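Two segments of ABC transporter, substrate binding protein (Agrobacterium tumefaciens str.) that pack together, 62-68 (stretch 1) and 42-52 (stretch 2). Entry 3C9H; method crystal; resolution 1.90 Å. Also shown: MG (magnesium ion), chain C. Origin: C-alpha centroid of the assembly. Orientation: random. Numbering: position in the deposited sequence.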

# COMPACT_ATOMS: atom_id res chain seq x y z
N ALA A 62 -7.71 -15.34 -19.43
CA ALA A 62 -6.41 -15.59 -18.83
C ALA A 62 -5.96 -14.32 -18.11
O ALA A 62 -6.35 -13.22 -18.51
CB ALA A 62 -5.39 -15.99 -19.91
N VAL A 63 -5.17 -14.47 -17.04
CA VAL A 63 -4.66 -13.33 -16.26
C VAL A 63 -3.15 -13.40 -16.17
O VAL A 63 -2.58 -14.35 -15.65
CB VAL A 63 -5.26 -13.27 -14.84
CG1 VAL A 63 -4.69 -12.10 -14.04
CG2 VAL A 63 -6.78 -13.18 -14.91
N HIS A 64 -2.50 -12.36 -16.69
CA HIS A 64 -1.07 -12.17 -16.62
C HIS A 64 -0.78 -11.11 -15.54
O HIS A 64 -0.95 -9.89 -15.76
CB HIS A 64 -0.59 -11.74 -18.00
CG HIS A 64 0.88 -11.57 -18.11
ND1 HIS A 64 1.59 -10.66 -17.35
CD2 HIS A 64 1.78 -12.12 -18.95
CE1 HIS A 64 2.87 -10.71 -17.70
NE2 HIS A 64 3.00 -11.58 -18.67
N TYR A 65 -0.36 -11.58 -14.37
CA TYR A 65 -0.24 -10.76 -13.19
C TYR A 65 1.20 -10.46 -12.90
O TYR A 65 1.97 -11.37 -12.62
CB TYR A 65 -0.88 -11.46 -11.97
CG TYR A 65 -0.99 -10.59 -10.73
CD1 TYR A 65 -2.12 -9.78 -10.52
CD2 TYR A 65 0.03 -10.58 -9.75
CE1 TYR A 65 -2.25 -9.00 -9.35
CE2 TYR A 65 -0.09 -9.78 -8.60
CZ TYR A 65 -1.23 -8.99 -8.41
OH TYR A 65 -1.36 -8.20 -7.26
N GLU A 66 1.57 -9.18 -12.97
CA GLU A 66 2.91 -8.72 -12.65
C GLU A 66 2.95 -7.94 -11.34
O GLU A 66 2.39 -6.84 -11.21
CB GLU A 66 3.50 -7.86 -13.78
CG GLU A 66 3.40 -8.51 -15.14
CD GLU A 66 4.56 -8.16 -16.09
OE1 GLU A 66 5.61 -7.63 -15.64
OE2 GLU A 66 4.41 -8.44 -17.30
N ASP A 67 3.64 -8.53 -10.37
CA ASP A 67 3.82 -8.02 -9.03
C ASP A 67 5.14 -7.25 -9.05
O ASP A 67 6.21 -7.82 -9.25
CB ASP A 67 3.80 -9.21 -8.05
CG ASP A 67 4.21 -8.88 -6.62
OD1 ASP A 67 4.58 -7.73 -6.30
OD2 ASP A 67 4.15 -9.81 -5.80
N MET A 68 5.04 -5.96 -8.83
CA MET A 68 6.17 -5.07 -8.92
C MET A 68 6.06 -3.91 -7.93
O MET A 68 4.97 -3.62 -7.41
CB MET A 68 6.34 -4.58 -10.38
CG MET A 68 5.36 -3.54 -10.88
SD MET A 68 5.41 -3.16 -12.69
CE MET A 68 4.73 -4.67 -13.30
MG MG C . 4.03 -5.40 -2.79
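Stretch 2 (42-52) LDEPLATPMIE

Stretch 2 opens with Leu42 and Asp43 in extended conformation (phi/psi -72/118° and -52/129°) and turns helical at Glu44 (-51/-44°). The helix, kinked near Pro49, whose ring nitrogen carries no hydrogen to donate, runs nearly antiparallel to the strand: the axes cross at 152° and approach to 9.8 Å. Accordingly, Asp67 lies nearest Glu44 (CA to CA 6.1 Å) and Val63 nearest Ile51 (CA to CA 7.5 Å).

Strand alternation sends Val63, Tyr65 and Asp67 toward the helix, all with chi1 t. For Tyr65, chi1 -172° and chi2 88° carry the ring along to the start of stretch 2, where OH donates a hydrogen bond to Leu42 O at 2.6 Å, near the ring plane. Ile51, chi1 m and chi2 t, places CD1 over one ring face, 4.0 Å from the centroid of Tyr65 and 27° off its normal, a CH-pi contact; its CG2 lies 4.2 Å from Val63 CG1. The small Ala47 lets the ring come close, with CB 3.5 Å from Tyr65 CZ.

Asp67, chi1 170°, directs OD2 to the first helical turn, accepting a hydrogen bond from Glu44 N (3.0 Å, 152° at the hydrogen). Asp43, chi1 m, points its CA-to-CB bond away from the strand, and its OD1 binds magnesium at 2.3 Å.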

# COMPACT_ATOMS: atom_id res chain seq x y z
N LEU A 42 0.25 -5.38 -5.17
CA LEU A 42 -0.34 -6.29 -4.20
C LEU A 42 0.41 -7.62 -4.30
O LEU A 42 0.42 -8.27 -5.36
CB LEU A 42 -1.85 -6.46 -4.42
CG LEU A 42 -2.59 -7.42 -3.44
CD1 LEU A 42 -2.48 -7.01 -1.97
CD2 LEU A 42 -4.04 -7.59 -3.79
N ASP A 43 1.06 -8.01 -3.21
CA ASP A 43 1.89 -9.23 -3.21
C ASP A 43 1.07 -10.41 -3.75
O ASP A 43 -0.06 -10.67 -3.27
CB ASP A 43 2.40 -9.57 -1.81
CG ASP A 43 3.42 -8.57 -1.28
OD1 ASP A 43 3.63 -7.50 -1.89
OD2 ASP A 43 4.02 -8.86 -0.23
N GLU A 44 1.64 -11.11 -4.72
CA GLU A 44 0.91 -12.12 -5.49
C GLU A 44 0.15 -13.16 -4.67
O GLU A 44 -0.98 -13.46 -5.00
CB GLU A 44 1.80 -12.78 -6.54
CG GLU A 44 1.05 -13.69 -7.50
CD GLU A 44 0.98 -15.14 -7.04
OE1 GLU A 44 1.57 -15.46 -5.98
OE2 GLU A 44 0.34 -15.95 -7.77
N PRO A 45 0.76 -13.72 -3.59
CA PRO A 45 -0.02 -14.71 -2.84
C PRO A 45 -1.27 -14.17 -2.20
O PRO A 45 -2.26 -14.89 -2.12
CB PRO A 45 0.99 -15.26 -1.82
CG PRO A 45 2.33 -14.94 -2.41
CD PRO A 45 2.13 -13.60 -3.07
N LEU A 46 -1.28 -12.90 -1.80
CA LEU A 46 -2.50 -12.28 -1.30
C LEU A 46 -3.48 -11.93 -2.43
O LEU A 46 -4.71 -11.86 -2.23
CB LEU A 46 -2.12 -11.03 -0.48
CG LEU A 46 -2.79 -10.67 0.84
CD1 LEU A 46 -3.16 -11.86 1.72
CD2 LEU A 46 -1.87 -9.67 1.56
N ALA A 47 -2.95 -11.70 -3.63
CA ALA A 47 -3.76 -11.37 -4.79
C ALA A 47 -4.51 -12.58 -5.37
O ALA A 47 -5.53 -12.43 -6.04
CB ALA A 47 -2.89 -10.70 -5.87
N THR A 48 -4.03 -13.79 -5.08
CA THR A 48 -4.51 -14.99 -5.74
C THR A 48 -6.01 -15.23 -5.58
O THR A 48 -6.65 -15.54 -6.56
CB THR A 48 -3.61 -16.22 -5.33
OG1 THR A 48 -2.30 -15.98 -5.85
CG2 THR A 48 -4.14 -17.54 -5.90
N PRO A 49 -6.58 -15.05 -4.38
CA PRO A 49 -8.04 -15.16 -4.20
C PRO A 49 -8.87 -14.15 -5.04
O PRO A 49 -9.99 -14.47 -5.48
CB PRO A 49 -8.24 -14.92 -2.70
CG PRO A 49 -6.96 -15.37 -2.08
CD PRO A 49 -5.92 -14.84 -3.08
N MET A 50 -8.33 -12.96 -5.25
CA MET A 50 -8.99 -11.99 -6.14
C MET A 50 -8.93 -12.46 -7.59
O MET A 50 -9.95 -12.42 -8.31
CB MET A 50 -8.39 -10.59 -6.00
CG MET A 50 -8.62 -9.95 -4.64
SD MET A 50 -10.34 -9.68 -4.11
CE MET A 50 -10.73 -8.30 -5.19
N ILE A 51 -7.75 -12.93 -8.00
CA ILE A 51 -7.58 -13.47 -9.34
C ILE A 51 -8.52 -14.68 -9.56
O ILE A 51 -9.19 -14.77 -10.58
CB ILE A 51 -6.10 -13.83 -9.61
CG1 ILE A 51 -5.24 -12.55 -9.62
CG2 ILE A 51 -5.96 -14.54 -10.93
CD1 ILE A 51 -3.75 -12.75 -9.36
N GLU A 52 -8.56 -15.59 -8.60
CA GLU A 52 -9.44 -16.76 -8.71
C GLU A 52 -10.91 -16.36 -8.79
O GLU A 52 -11.66 -16.91 -9.60
CB GLU A 52 -9.21 -17.71 -7.54
CG GLU A 52 -7.85 -18.42 -7.64
CD GLU A 52 -7.45 -19.19 -6.38
OE1 GLU A 52 -8.11 -19.04 -5.32
OE2 GLU A 52 -6.42 -19.92 -6.46
O HOH W 1 5.25 -6.37 -4.44